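Long-range contacts in beta-fructofuranosidase (Arthrobacter, PDB 3WPU), which belongs to the levansucrase/invertase family, whose members are built on a five-bladed beta-propeller of antiparallel sheets round a central axis: residues E48-A53 / N398-G403; P58-D63 / E476-W481; A85-V90 / A482-N487; A114-F119 / Q160-G165; F250-H255 / I342-G347. All coordinates share one frame; numbering follows the deposited sequence. Where two conformers were deposited one is given.

Interaction 1. Residues E48-A53 / N398-G403; sequences ENSMPA and NLNFLG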
# COMPACT_ATOMS: atom_id res chain seq x y z
N GLU A 48 21.11 17.38 -3.50
CA GLU A 48 20.23 17.52 -4.64
C GLU A 48 19.80 16.14 -5.10
O GLU A 48 20.51 15.18 -4.87
CB GLU A 48 20.93 18.27 -5.76
CG GLU A 48 21.34 19.67 -5.30
CD GLU A 48 21.71 20.61 -6.43
OE1 GLU A 48 22.21 21.72 -6.10
OE2 GLU A 48 21.52 20.25 -7.62
N ASN A 49 18.62 16.07 -5.70
CA ASN A 49 18.12 14.83 -6.31
C ASN A 49 18.97 14.40 -7.50
O ASN A 49 19.31 15.23 -8.34
CB ASN A 49 16.69 15.09 -6.76
CG ASN A 49 16.00 13.86 -7.29
OD1 ASN A 49 16.29 12.74 -6.90
ND2 ASN A 49 15.05 14.09 -8.17
N SER A 50 19.32 13.11 -7.55
CA SER A 50 20.05 12.54 -8.69
C SER A 50 19.17 11.73 -9.63
O SER A 50 19.66 11.29 -10.67
CB SER A 50 21.21 11.66 -8.22
OG SER A 50 20.79 10.42 -7.66
N MET A 51 17.91 11.51 -9.25
CA MET A 51 17.00 10.65 -10.04
C MET A 51 16.20 11.50 -11.01
O MET A 51 16.04 12.71 -10.82
CB MET A 51 16.06 9.86 -9.10
CG MET A 51 16.77 8.97 -8.09
SD MET A 51 18.01 7.87 -8.80
CE MET A 51 16.99 6.64 -9.65
N PRO A 52 15.67 10.88 -12.07
CA PRO A 52 14.93 11.67 -13.05
C PRO A 52 13.65 12.24 -12.44
O PRO A 52 12.98 11.59 -11.63
CB PRO A 52 14.60 10.66 -14.15
CG PRO A 52 15.65 9.62 -14.03
CD PRO A 52 15.86 9.50 -12.54
N ALA A 53 13.32 13.47 -12.83
CA ALA A 53 12.17 14.17 -12.25
C ALA A 53 10.87 13.41 -12.52
O ALA A 53 9.97 13.38 -11.67
CB ALA A 53 12.07 15.59 -12.79
N ASN A 398 19.70 11.49 -3.65
CA ASN A 398 20.99 11.50 -4.30
C ASN A 398 21.69 10.18 -4.09
O ASN A 398 22.22 9.92 -3.00
CB ASN A 398 21.88 12.65 -3.80
CG ASN A 398 23.04 12.93 -4.75
OD1 ASN A 398 23.59 12.00 -5.35
ND2 ASN A 398 23.42 14.21 -4.91
N LEU A 399 21.71 9.33 -5.12
CA LEU A 399 22.33 8.00 -4.98
C LEU A 399 23.84 8.05 -4.85
O LEU A 399 24.45 7.06 -4.47
CB LEU A 399 21.93 7.05 -6.13
CG LEU A 399 20.48 6.57 -6.14
CD1 LEU A 399 20.33 5.61 -7.32
CD2 LEU A 399 20.04 5.90 -4.85
N ASN A 400 24.43 9.23 -5.12
CA ASN A 400 25.86 9.43 -4.95
C ASN A 400 26.28 9.61 -3.50
O ASN A 400 27.48 9.65 -3.21
CB ASN A 400 26.35 10.62 -5.78
CG ASN A 400 25.94 10.51 -7.23
OD1 ASN A 400 25.12 11.30 -7.73
ND2 ASN A 400 26.45 9.51 -7.89
N PHE A 401 25.32 9.70 -2.59
CA PHE A 401 25.59 9.82 -1.16
C PHE A 401 24.82 8.77 -0.37
O PHE A 401 23.81 8.21 -0.85
CB PHE A 401 25.27 11.24 -0.69
CG PHE A 401 26.10 12.29 -1.36
CD1 PHE A 401 27.39 12.54 -0.91
CD2 PHE A 401 25.64 12.98 -2.45
CE1 PHE A 401 28.19 13.47 -1.54
CE2 PHE A 401 26.42 13.93 -3.08
CZ PHE A 401 27.70 14.18 -2.63
N LEU A 402 25.34 8.46 0.81
CA LEU A 402 24.72 7.49 1.70
C LEU A 402 23.27 7.93 2.02
O LEU A 402 22.95 9.12 2.07
CB LEU A 402 25.52 7.34 2.99
CG LEU A 402 26.97 6.83 2.84
CD1 LEU A 402 27.64 6.78 4.21
CD2 LEU A 402 27.00 5.45 2.20
N GLY A 403 22.40 6.94 2.20
CA GLY A 403 20.99 7.22 2.43
C GLY A 403 20.66 7.73 3.83
O GLY A 403 19.65 8.38 4.03

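Interaction 2. Residues P58-D63 / E476-W481; sequences PTVPQD and EGLGGW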
# COMPACT_ATOMS: atom_id res chain seq x y z
N PRO A 58 7.16 14.84 -6.13
CA PRO A 58 7.32 16.25 -5.77
C PRO A 58 7.73 16.41 -4.34
O PRO A 58 7.29 15.66 -3.46
CB PRO A 58 5.94 16.85 -6.04
CG PRO A 58 5.34 15.96 -7.10
CD PRO A 58 5.92 14.59 -6.88
N THR A 59 8.60 17.40 -4.09
CA THR A 59 9.17 17.61 -2.78
C THR A 59 8.13 18.15 -1.81
O THR A 59 7.44 19.14 -2.10
CB THR A 59 10.37 18.56 -2.91
OG1 THR A 59 11.41 17.95 -3.70
CG2 THR A 59 10.96 18.93 -1.56
N VAL A 60 8.00 17.48 -0.67
CA VAL A 60 7.01 17.83 0.35
C VAL A 60 7.59 18.93 1.24
O VAL A 60 8.70 18.79 1.71
CB VAL A 60 6.65 16.62 1.20
CG1 VAL A 60 5.67 16.97 2.30
CG2 VAL A 60 6.00 15.57 0.30
N PRO A 61 6.80 19.98 1.50
CA PRO A 61 7.40 20.99 2.40
C PRO A 61 7.53 20.50 3.83
O PRO A 61 6.72 19.69 4.29
CB PRO A 61 6.42 22.15 2.35
CG PRO A 61 5.14 21.55 1.95
CD PRO A 61 5.50 20.43 0.98
N GLN A 62 8.54 21.03 4.52
CA GLN A 62 8.87 20.63 5.88
C GLN A 62 7.86 21.15 6.89
O GLN A 62 7.73 20.58 7.97
CB GLN A 62 10.29 21.08 6.26
CG GLN A 62 10.80 20.41 7.52
CD GLN A 62 12.30 20.50 7.71
OE1 GLN A 62 13.07 20.45 6.75
NE2 GLN A 62 12.73 20.60 8.95
N ASP A 63 7.18 22.24 6.53
CA ASP A 63 6.07 22.76 7.34
C ASP A 63 4.79 22.15 6.81
O ASP A 63 4.20 22.64 5.83
CB ASP A 63 6.03 24.28 7.26
CG ASP A 63 7.31 24.90 7.74
OD1 ASP A 63 7.51 24.95 8.97
OD2 ASP A 63 8.13 25.31 6.89
N GLU A 476 2.72 22.53 -8.28
CA GLU A 476 3.94 21.87 -8.78
C GLU A 476 3.95 20.38 -8.42
O GLU A 476 4.97 19.81 -8.02
CB GLU A 476 5.20 22.57 -8.27
CG GLU A 476 6.41 22.34 -9.18
CD GLU A 476 7.64 23.13 -8.77
OE1 GLU A 476 8.67 22.99 -9.45
OE2 GLU A 476 7.60 23.88 -7.79
N GLY A 477 2.80 19.75 -8.58
CA GLY A 477 2.65 18.33 -8.32
C GLY A 477 2.00 17.96 -7.00
O GLY A 477 1.51 16.83 -6.83
N LEU A 478 1.99 18.88 -6.04
CA LEU A 478 1.40 18.60 -4.72
C LEU A 478 -0.08 18.95 -4.67
O LEU A 478 -0.46 20.11 -4.84
CB LEU A 478 2.12 19.41 -3.65
CG LEU A 478 3.62 19.14 -3.47
CD1 LEU A 478 4.16 20.14 -2.46
CD2 LEU A 478 3.87 17.74 -2.98
N GLY A 479 -0.92 17.95 -4.45
CA GLY A 479 -2.33 18.15 -4.21
C GLY A 479 -2.67 18.42 -2.75
O GLY A 479 -1.90 19.04 -1.99
N GLY A 480 -3.86 17.98 -2.36
CA GLY A 480 -4.36 18.24 -1.02
C GLY A 480 -3.65 17.39 0.03
O GLY A 480 -3.34 16.24 -0.20
N TRP A 481 -3.37 17.99 1.18
CA TRP A 481 -2.90 17.20 2.31
C TRP A 481 -3.92 16.12 2.67
O TRP A 481 -5.10 16.39 2.88
CB TRP A 481 -2.67 18.11 3.50
CG TRP A 481 -1.62 19.13 3.26
CD1 TRP A 481 -1.80 20.44 2.89
CD2 TRP A 481 -0.21 18.93 3.38
NE1 TRP A 481 -0.57 21.08 2.80
CE2 TRP A 481 0.42 20.17 3.08
CE3 TRP A 481 0.59 17.84 3.72
CZ2 TRP A 481 1.80 20.32 3.09
CZ3 TRP A 481 1.97 18.00 3.73
CH2 TRP A 481 2.56 19.23 3.42

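Interaction 3. Residues A85-V90 / A482-N487; sequences ANQYSV and ADIPAN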
# COMPACT_ATOMS: atom_id res chain seq x y z
N ALA A 85 -11.39 -1.66 -6.81
CA ALA A 85 -10.58 -0.65 -6.06
C ALA A 85 -11.12 0.79 -6.17
O ALA A 85 -10.44 1.76 -5.80
CB ALA A 85 -9.10 -0.74 -6.44
N ASN A 86 -12.37 0.94 -6.59
CA ASN A 86 -13.04 2.22 -6.45
C ASN A 86 -13.11 2.54 -4.97
O ASN A 86 -13.17 1.62 -4.14
CB ASN A 86 -14.46 2.17 -7.00
CG ASN A 86 -14.49 1.97 -8.48
OD1 ASN A 86 -13.84 2.71 -9.21
ND2 ASN A 86 -15.24 0.96 -8.94
N GLN A 87 -13.05 3.83 -4.66
CA GLN A 87 -13.01 4.33 -3.30
C GLN A 87 -14.34 4.96 -2.90
O GLN A 87 -14.94 5.72 -3.68
CB GLN A 87 -11.84 5.31 -3.13
CG GLN A 87 -10.53 4.62 -3.52
CD GLN A 87 -9.26 5.42 -3.34
OE1 GLN A 87 -8.15 4.86 -3.50
NE2 GLN A 87 -9.37 6.68 -2.98
N TYR A 88 -14.80 4.63 -1.69
CA TYR A 88 -16.16 4.92 -1.26
C TYR A 88 -16.39 5.90 -0.12
O TYR A 88 -15.65 5.93 0.88
CB TYR A 88 -16.84 3.62 -0.87
CG TYR A 88 -17.28 2.81 -2.05
CD1 TYR A 88 -16.36 2.10 -2.81
CD2 TYR A 88 -18.62 2.76 -2.41
CE1 TYR A 88 -16.75 1.37 -3.90
CE2 TYR A 88 -19.03 2.02 -3.52
CZ TYR A 88 -18.09 1.34 -4.27
OH TYR A 88 -18.46 0.58 -5.35
N SER A 89 -17.46 6.68 -0.27
CA SER A 89 -18.12 7.35 0.84
C SER A 89 -19.34 6.51 1.18
O SER A 89 -19.85 5.78 0.31
CB SER A 89 -18.51 8.79 0.47
OG SER A 89 -19.49 8.78 -0.55
N VAL A 90 -19.82 6.62 2.42
CA VAL A 90 -21.05 5.94 2.86
C VAL A 90 -21.97 6.98 3.49
O VAL A 90 -21.58 7.72 4.41
CB VAL A 90 -20.79 4.79 3.88
CG1 VAL A 90 -22.10 4.08 4.22
CG2 VAL A 90 -19.79 3.79 3.32
N ALA A 482 -3.46 14.86 2.73
CA ALA A 482 -4.27 13.74 3.19
C ALA A 482 -5.53 13.57 2.33
O ALA A 482 -6.58 13.13 2.80
CB ALA A 482 -4.60 13.88 4.67
N ASP A 483 -5.41 13.89 1.04
CA ASP A 483 -6.55 13.77 0.16
C ASP A 483 -6.70 12.32 -0.33
O ASP A 483 -5.91 11.85 -1.14
CB ASP A 483 -6.42 14.74 -1.02
CG ASP A 483 -7.69 14.82 -1.85
OD1 ASP A 483 -8.77 14.50 -1.32
OD2 ASP A 483 -7.60 15.24 -3.03
N ILE A 484 -7.74 11.65 0.16
CA ILE A 484 -8.06 10.29 -0.24
C ILE A 484 -9.52 10.29 -0.74
O ILE A 484 -10.46 9.99 0.01
CB ILE A 484 -7.82 9.31 0.92
CG1 ILE A 484 -6.34 9.35 1.30
CG2 ILE A 484 -8.26 7.91 0.51
CD1 ILE A 484 -5.90 8.37 2.36
N PRO A 485 -9.72 10.70 -1.98
CA PRO A 485 -11.07 11.00 -2.43
C PRO A 485 -11.88 9.77 -2.84
O PRO A 485 -11.34 8.83 -3.45
CB PRO A 485 -10.83 11.90 -3.65
CG PRO A 485 -9.52 11.49 -4.17
CD PRO A 485 -8.71 11.03 -3.00
N ALA A 486 -13.18 9.81 -2.57
CA ALA A 486 -14.09 8.75 -3.00
C ALA A 486 -14.57 9.05 -4.41
O ALA A 486 -14.95 10.19 -4.69
CB ALA A 486 -15.27 8.65 -2.05
N ASN A 487 -14.56 8.05 -5.29
CA ASN A 487 -15.17 8.19 -6.62
C ASN A 487 -16.47 7.41 -6.75
O ASN A 487 -17.14 7.50 -7.78
CB ASN A 487 -14.18 7.79 -7.73
CG ASN A 487 -13.75 6.34 -7.63
OD1 ASN A 487 -13.20 5.91 -6.61
ND2 ASN A 487 -14.00 5.58 -8.68

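Interaction 4. Residues A114-F119 / Q160-G165; sequences AKIGYF and QTQWSG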
# COMPACT_ATOMS: atom_id res chain seq x y z
N ALA A 114 1.17 -0.80 17.40
CA ALA A 114 0.31 -0.32 16.31
C ALA A 114 -1.09 -0.88 16.44
O ALA A 114 -1.27 -2.04 16.81
CB ALA A 114 0.88 -0.75 14.98
N LYS A 115 -2.05 -0.02 16.12
CA LYS A 115 -3.47 -0.39 16.07
C LYS A 115 -4.14 0.24 14.86
O LYS A 115 -3.62 1.18 14.28
CB LYS A 115 -4.15 0.07 17.36
CG LYS A 115 -3.53 -0.50 18.61
CD LYS A 115 -4.19 0.09 19.84
CE LYS A 115 -3.45 -0.34 21.09
NZ LYS A 115 -4.17 0.17 22.27
N ILE A 116 -5.26 -0.32 14.42
CA ILE A 116 -6.03 0.28 13.37
C ILE A 116 -7.06 1.24 13.93
O ILE A 116 -7.87 0.88 14.80
CB ILE A 116 -6.71 -0.78 12.46
CG1 ILE A 116 -5.63 -1.56 11.74
CG2 ILE A 116 -7.68 -0.09 11.51
CD1 ILE A 116 -6.12 -2.80 11.01
N GLY A 117 -7.03 2.46 13.40
CA GLY A 117 -8.00 3.50 13.70
C GLY A 117 -8.72 3.91 12.43
O GLY A 117 -8.45 3.37 11.35
N TYR A 118 -9.66 4.84 12.53
CA TYR A 118 -10.33 5.35 11.35
C TYR A 118 -10.58 6.83 11.41
O TYR A 118 -10.60 7.42 12.49
CB TYR A 118 -11.63 4.58 11.07
CG TYR A 118 -12.76 4.82 12.07
CD1 TYR A 118 -13.82 5.65 11.74
CD2 TYR A 118 -12.78 4.20 13.31
CE1 TYR A 118 -14.86 5.88 12.62
CE2 TYR A 118 -13.83 4.43 14.21
CZ TYR A 118 -14.87 5.26 13.83
OH TYR A 118 -15.95 5.52 14.65
N PHE A 119 -10.71 7.44 10.23
CA PHE A 119 -11.01 8.86 10.11
C PHE A 119 -12.20 8.99 9.17
O PHE A 119 -12.45 8.09 8.35
CB PHE A 119 -9.84 9.66 9.54
CG PHE A 119 -8.60 9.73 10.42
CD1 PHE A 119 -8.37 10.86 11.19
CD2 PHE A 119 -7.65 8.73 10.42
CE1 PHE A 119 -7.22 10.98 11.96
CE2 PHE A 119 -6.49 8.84 11.18
CZ PHE A 119 -6.30 9.96 11.97
N GLN A 160 0.92 -7.10 20.84
CA GLN A 160 -0.09 -7.63 19.94
C GLN A 160 -0.60 -6.42 19.15
O GLN A 160 -1.16 -5.49 19.72
CB GLN A 160 -1.17 -8.35 20.73
CG GLN A 160 -1.89 -9.49 19.99
CD GLN A 160 -2.92 -9.01 18.99
OE1 GLN A 160 -4.03 -8.66 19.36
NE2 GLN A 160 -2.56 -9.00 17.70
N THR A 161 -0.36 -6.43 17.85
CA THR A 161 -0.64 -5.27 17.00
C THR A 161 -1.53 -5.62 15.85
O THR A 161 -1.71 -6.78 15.52
CB THR A 161 0.63 -4.70 16.38
OG1 THR A 161 1.26 -5.66 15.52
CG2 THR A 161 1.59 -4.31 17.43
N GLN A 162 -2.08 -4.57 15.27
CA GLN A 162 -2.75 -4.62 13.99
C GLN A 162 -1.89 -3.84 13.01
O GLN A 162 -1.51 -2.69 13.25
CB GLN A 162 -4.16 -4.04 14.05
CG GLN A 162 -5.07 -4.74 15.04
CD GLN A 162 -5.53 -3.85 16.16
OE1 GLN A 162 -5.76 -2.67 15.96
NE2 GLN A 162 -5.72 -4.42 17.35
N TRP A 163 -1.51 -4.53 11.94
CA TRP A 163 -0.74 -3.95 10.85
C TRP A 163 -1.62 -3.85 9.58
O TRP A 163 -2.81 -4.20 9.64
CB TRP A 163 0.54 -4.78 10.68
CG TRP A 163 1.65 -4.47 11.69
CD1 TRP A 163 1.61 -3.59 12.73
CD2 TRP A 163 2.93 -5.09 11.72
NE1 TRP A 163 2.83 -3.60 13.40
CE2 TRP A 163 3.65 -4.52 12.79
CE3 TRP A 163 3.55 -6.04 10.92
CZ2 TRP A 163 4.97 -4.91 13.10
CZ3 TRP A 163 4.88 -6.42 11.22
CH2 TRP A 163 5.57 -5.84 12.29
N SER A 164 -1.05 -3.42 8.44
CA SER A 164 -1.78 -2.91 7.28
C SER A 164 -2.60 -3.98 6.57
O SER A 164 -2.32 -5.15 6.67
CB SER A 164 -0.82 -2.30 6.23
OG SER A 164 -1.52 -1.48 5.30
N GLY A 165 -3.60 -3.51 5.86
CA GLY A 165 -4.38 -4.36 4.97
C GLY A 165 -5.18 -3.50 4.03
O GLY A 165 -4.63 -2.64 3.32
O HOH W 1 -1.09 -2.65 19.67
O HOH W 2 -7.93 -1.03 16.72

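Interaction 5. Residues F250-H255 / I342-G347; sequences FEDPAH and IYFKDG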
# COMPACT_ATOMS: atom_id res chain seq x y z
N PHE A 250 -9.16 -8.15 -4.47
CA PHE A 250 -9.62 -7.57 -5.70
C PHE A 250 -10.23 -8.66 -6.56
O PHE A 250 -9.99 -9.84 -6.32
CB PHE A 250 -8.46 -6.95 -6.50
CG PHE A 250 -7.34 -7.91 -6.79
CD1 PHE A 250 -7.27 -8.57 -8.02
CD2 PHE A 250 -6.36 -8.20 -5.83
CE1 PHE A 250 -6.23 -9.44 -8.30
CE2 PHE A 250 -5.33 -9.07 -6.11
CZ PHE A 250 -5.27 -9.70 -7.34
N GLU A 251 -11.02 -8.22 -7.52
CA GLU A 251 -11.42 -9.05 -8.64
C GLU A 251 -10.54 -8.71 -9.83
O GLU A 251 -10.32 -7.54 -10.16
CB GLU A 251 -12.87 -8.79 -9.00
CG GLU A 251 -13.41 -9.72 -10.08
CD GLU A 251 -14.83 -9.35 -10.50
OE1 GLU A 251 -15.00 -8.33 -11.18
OE2 GLU A 251 -15.75 -10.12 -10.19
N ASP A 252 -10.08 -9.76 -10.51
CA ASP A 252 -9.36 -9.66 -11.75
C ASP A 252 -10.39 -9.64 -12.89
O ASP A 252 -11.19 -10.57 -12.96
CB ASP A 252 -8.46 -10.88 -11.87
CG ASP A 252 -7.67 -10.92 -13.16
OD1 ASP A 252 -7.63 -9.93 -13.91
OD2 ASP A 252 -7.08 -11.99 -13.37
N PRO A 253 -10.37 -8.61 -13.75
CA PRO A 253 -11.32 -8.58 -14.88
C PRO A 253 -11.26 -9.85 -15.73
O PRO A 253 -12.29 -10.28 -16.32
CB PRO A 253 -10.89 -7.34 -15.68
CG PRO A 253 -10.20 -6.46 -14.68
CD PRO A 253 -9.57 -7.38 -13.68
N ALA A 254 -10.09 -10.48 -15.79
CA ALA A 254 -9.90 -11.72 -16.55
C ALA A 254 -10.49 -12.95 -15.86
O ALA A 254 -10.57 -14.02 -16.48
CB ALA A 254 -8.43 -11.94 -16.86
N HIS A 255 -10.89 -12.80 -14.60
CA HIS A 255 -11.48 -13.90 -13.81
C HIS A 255 -12.67 -13.41 -13.00
O HIS A 255 -12.63 -13.37 -11.75
CB HIS A 255 -10.42 -14.57 -12.94
CG HIS A 255 -9.29 -15.14 -13.72
ND1 HIS A 255 -8.13 -14.44 -13.97
CD2 HIS A 255 -9.19 -16.30 -14.41
CE1 HIS A 255 -7.34 -15.17 -14.73
NE2 HIS A 255 -7.96 -16.30 -15.02
N ILE A 342 -2.63 -4.58 -6.94
CA ILE A 342 -2.83 -4.77 -8.36
C ILE A 342 -3.83 -3.71 -8.83
O ILE A 342 -4.92 -3.56 -8.26
CB ILE A 342 -3.38 -6.16 -8.67
CG1 ILE A 342 -2.40 -7.26 -8.21
CG2 ILE A 342 -3.67 -6.28 -10.15
CD1 ILE A 342 -1.16 -7.38 -9.03
N TYR A 343 -3.41 -2.99 -9.86
CA TYR A 343 -4.11 -1.85 -10.43
C TYR A 343 -4.31 -2.13 -11.89
O TYR A 343 -3.35 -2.41 -12.61
CB TYR A 343 -3.22 -0.62 -10.22
CG TYR A 343 -3.75 0.71 -10.65
CD1 TYR A 343 -4.32 1.59 -9.73
CD2 TYR A 343 -3.62 1.14 -11.98
CE1 TYR A 343 -4.78 2.83 -10.12
CE2 TYR A 343 -4.08 2.39 -12.37
CZ TYR A 343 -4.65 3.24 -11.43
OH TYR A 343 -5.09 4.50 -11.78
N PHE A 344 -5.56 -2.09 -12.33
CA PHE A 344 -5.89 -2.50 -13.68
C PHE A 344 -6.09 -1.28 -14.56
O PHE A 344 -6.82 -0.34 -14.21
CB PHE A 344 -7.13 -3.38 -13.67
CG PHE A 344 -6.95 -4.67 -12.93
CD1 PHE A 344 -6.21 -5.71 -13.49
CD2 PHE A 344 -7.50 -4.84 -11.67
CE1 PHE A 344 -6.05 -6.91 -12.80
CE2 PHE A 344 -7.35 -6.04 -10.99
CZ PHE A 344 -6.63 -7.07 -11.55
N LYS A 345 -5.43 -1.30 -15.72
CA LYS A 345 -5.52 -0.21 -16.67
C LYS A 345 -5.22 -0.69 -18.09
O LYS A 345 -4.23 -1.39 -18.32
CB LYS A 345 -4.57 0.93 -16.27
CG LYS A 345 -4.69 2.13 -17.20
CD LYS A 345 -3.84 3.28 -16.71
CE LYS A 345 -3.98 4.52 -17.57
NZ LYS A 345 -3.37 4.37 -18.91
N ASP A 346 -6.10 -0.33 -19.02
CA ASP A 346 -5.88 -0.57 -20.46
C ASP A 346 -5.51 -2.02 -20.78
O ASP A 346 -4.62 -2.28 -21.61
CB ASP A 346 -4.81 0.40 -20.99
CG ASP A 346 -5.28 1.84 -20.96
OD1 ASP A 346 -6.50 2.07 -20.98
OD2 ASP A 346 -4.43 2.75 -20.88
N GLY A 347 -6.18 -2.95 -20.10
CA GLY A 347 -5.99 -4.38 -20.35
C GLY A 347 -4.74 -4.98 -19.72
O GLY A 347 -4.37 -6.12 -20.00

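Interaction 1. Residues E48-A53 / N398-G403
Ser50 and Leu399 meet through one nearly straight bond, in which the backbone N of Leu399 donates to Ser50 OG at 2.9 Å with 168° at the hydrogen. A chi1 of 72° places OG between the backbone N and the carbonyl carbon of Ser50, where it meets Leu399 N. The same hydroxyl is hydrogen-bonded to Ser40 OG and to the carbonyl of Thr397, so several partners grip it and probably fix its rotation. Next along the chain, Met51 bends at chi2, which places SD 3.6 Å from Leu399 CD1, the two side chains crossing obliquely. Asn398 supplies a third element. Its CG stands anti to the backbone N (chi1 -162°), and OD1, 3.7 Å from Ser50 CB, accepts from the N of Asn400 at 2.9 Å; its ND2 bonds to the carbonyl of Ala44. CB of Asn49 points away from the other segment, and its OD1 takes the N of Met51 at 3.1 Å, with the donor well above the carbonyl plane. Two irregular loops are thus joined, each shaped by an Asx turn, and the one at Asn398 is combined with a type I beta turn that closes from Phe401 N to Asn398 O.

Interaction 2. Residues P58-D63 / E476-W481
Glu476 meets Pro58 through its backbone, with the carbonyl O of Glu476 lying 3.7 Å from Pro58 CB. At Gly477 the chain runs with a positive phi and no side chain, and CG of the same proline ring settles 3.8 Å from Gly477 CA, against the bare backbone. Leu478 has the most surface buried by the contact. Its CG is anti to the carbonyl carbon (chi1 -62°), and the two methyls divide the work: CD2 rests 3.8 Å from Pro58 CB, while CD1 meets Pro61 CD tip to tip at 3.7 Å. CD1 also lies 3.4 Å from the carbonyl O of Thr59, so the leucine fits against backbone as well as against both proline rings. After two glycines, whose backbone is bonded to Thr453, Trp481 brings its six-membered ring back to the first segment. Pro61 CG meets that ring at its edge, near the plane, 3.7 Å from Trp481 CZ2; Val60 CG1 approaches Trp481 CH2 obliquely at 4.0 Å. Phe64, Pro65 and Pro452 also touch the indole, and Gln419 is hydrogen-bonded to Pro58 O and Val60 N. No hydrogen bond spans the two segments, which implies that the contact is made by apolar packing against proline rings, while backbone atoms such as Pro58 O and Val60 N are bonded to other parts of the fold.

Interaction 3. Residues A85-V90 / A482-N487
Gln87, Asn487 and Ala486 carry this contact, which lies where two segments lead into a parallel strand pair: strand 88-90 runs beside strand 488-493 in the large mixed sheet. Gln87 has the most surface buried. Its backbone N donates to Asn487 OD1 at 2.9 Å, almost straight at 170°, while its carbonyl O receives a weak bond from the N of Asn487. Its side chain, extended beyond CG, carries NE2 to the carbonyl O of Pro485 at 3.0 Å, the donor standing above that carbonyl plane. The side chain crosses that of Ile484 at about a right angle, NE2 lying 3.9 Å from Ile484 CG2. Asn487 thus grips the backbone of Gln87 at both N and O, using its side chain for one and its main chain for the other. A chi1 of 62° sets CG of Asn487 between its own backbone N and carbonyl carbon; the amide reaches the first segment with both OD1 and ND2. Ala486 packs its CB against the backbone of the first segment, 3.4 Å from Ser89 N, while its own N is bonded to Glu94. Asn86 completes the set, and its ND2 is held by Asp82. Asn487 ND2 donates to Asn86 OD1 at 2.9 Å, the acceptor close to the amide plane of Asn487 but the donor above the carbonyl plane of Asn86, the two amides 58° apart.

Interaction 4. Residues A114-F119 / Q160-G165
Trp163 meets Ala114 at the edge of its indole, where Ala114 CB lies near the ring plane, 3.7 Å from Trp163 CD1. One face of the indole carries Thr161 OG1, 3.3 Å above the plane and offset toward the rim; the NE1 of the ring bonds to the carbonyl of His111. The other flat group is the amide of Gln162. The chain bends at chi2 (116°), which places CD, and OE1 accepts from Ile116 N at 2.9 Å, with the donor in the carbonyl plane and 163° at the hydrogen. The two strands, 115-122 and 159-169, belong to the same large curled sheet of the propeller without pairing directly with each other, their directions 57° apart, and the side-chain carbonyl of Gln162 bonds to a backbone N as a strand neighbour's carbonyl would. A water donates both to OE1 and to the carbonyl of Ile116, while Gln162 NE2 is held by Thr148. At Ala114, Gln162 N donates to Ala114 O at 3.1 Å, from above the carbonyl plane. A second water donates to that oxygen and to the carbonyl of Gln160. Ile116 CG1 packs 3.7 Å from Gln162 CB.

Interaction 5. Residues F250-H255 / I342-G347
Pro253 presses CD onto the ring of Phe344, 3.5 Å from the centroid and only 5° off the ring normal, a CH-pi contact over the centre. The opposite face of Phe344 carries Ile342 CG2, offset toward the rim, so the ring is clasped between a proline and an isoleucine. Its edge is filled as well: Phe250 CD1 comes in near the plane, 3.9 Å from Phe344 CZ, with the two ring planes 55° apart. Ile342 does double duty, for its CB stands over the face of Phe250, 4.3 Å from that centroid. Two polar atoms approach Phe344 obliquely, Glu251 O 3.4 Å from CE2 and Asp252 OD1 3.6 Å from CE1. The carboxylate of Asp252 is nearly parallel to the phenyl plane. It is held by the backbone N of Ala254 at OD1 and by His255 ND1, 2.7 Å from OD2, both donors approaching from above its plane. Phe250, Glu251, Asp252 and Pro253 line the hollow for Phe344, the last two opening a type I beta turn, Asp252 to His255, that also carries an Asx turn; it connects strands 245-250 and 260-266 and is set against strand 340-345 of the next sheet along the chain, as between neighbouring propeller blades.

In the fold
The five contacts show how a propeller fold joins segments far apart in sequence. Interactions 1, 2 and 3 join early segments to late ones, in crossing order, and enclose interactions 4 and 5, which follow each other in series. Interactions 1 and 2 link the one loop between helix 30-38 and strand 72-81 to two later loops, with centres about 19 Å apart. Interaction 2 continues directly in sequence into interaction 3 at residues 481 and 482. Interactions 3 and 4 reach the same mixed sheet, also about 19 Å between centres, whereas interaction 5 joins two other sheets and lies across the chain's centre from interaction 4.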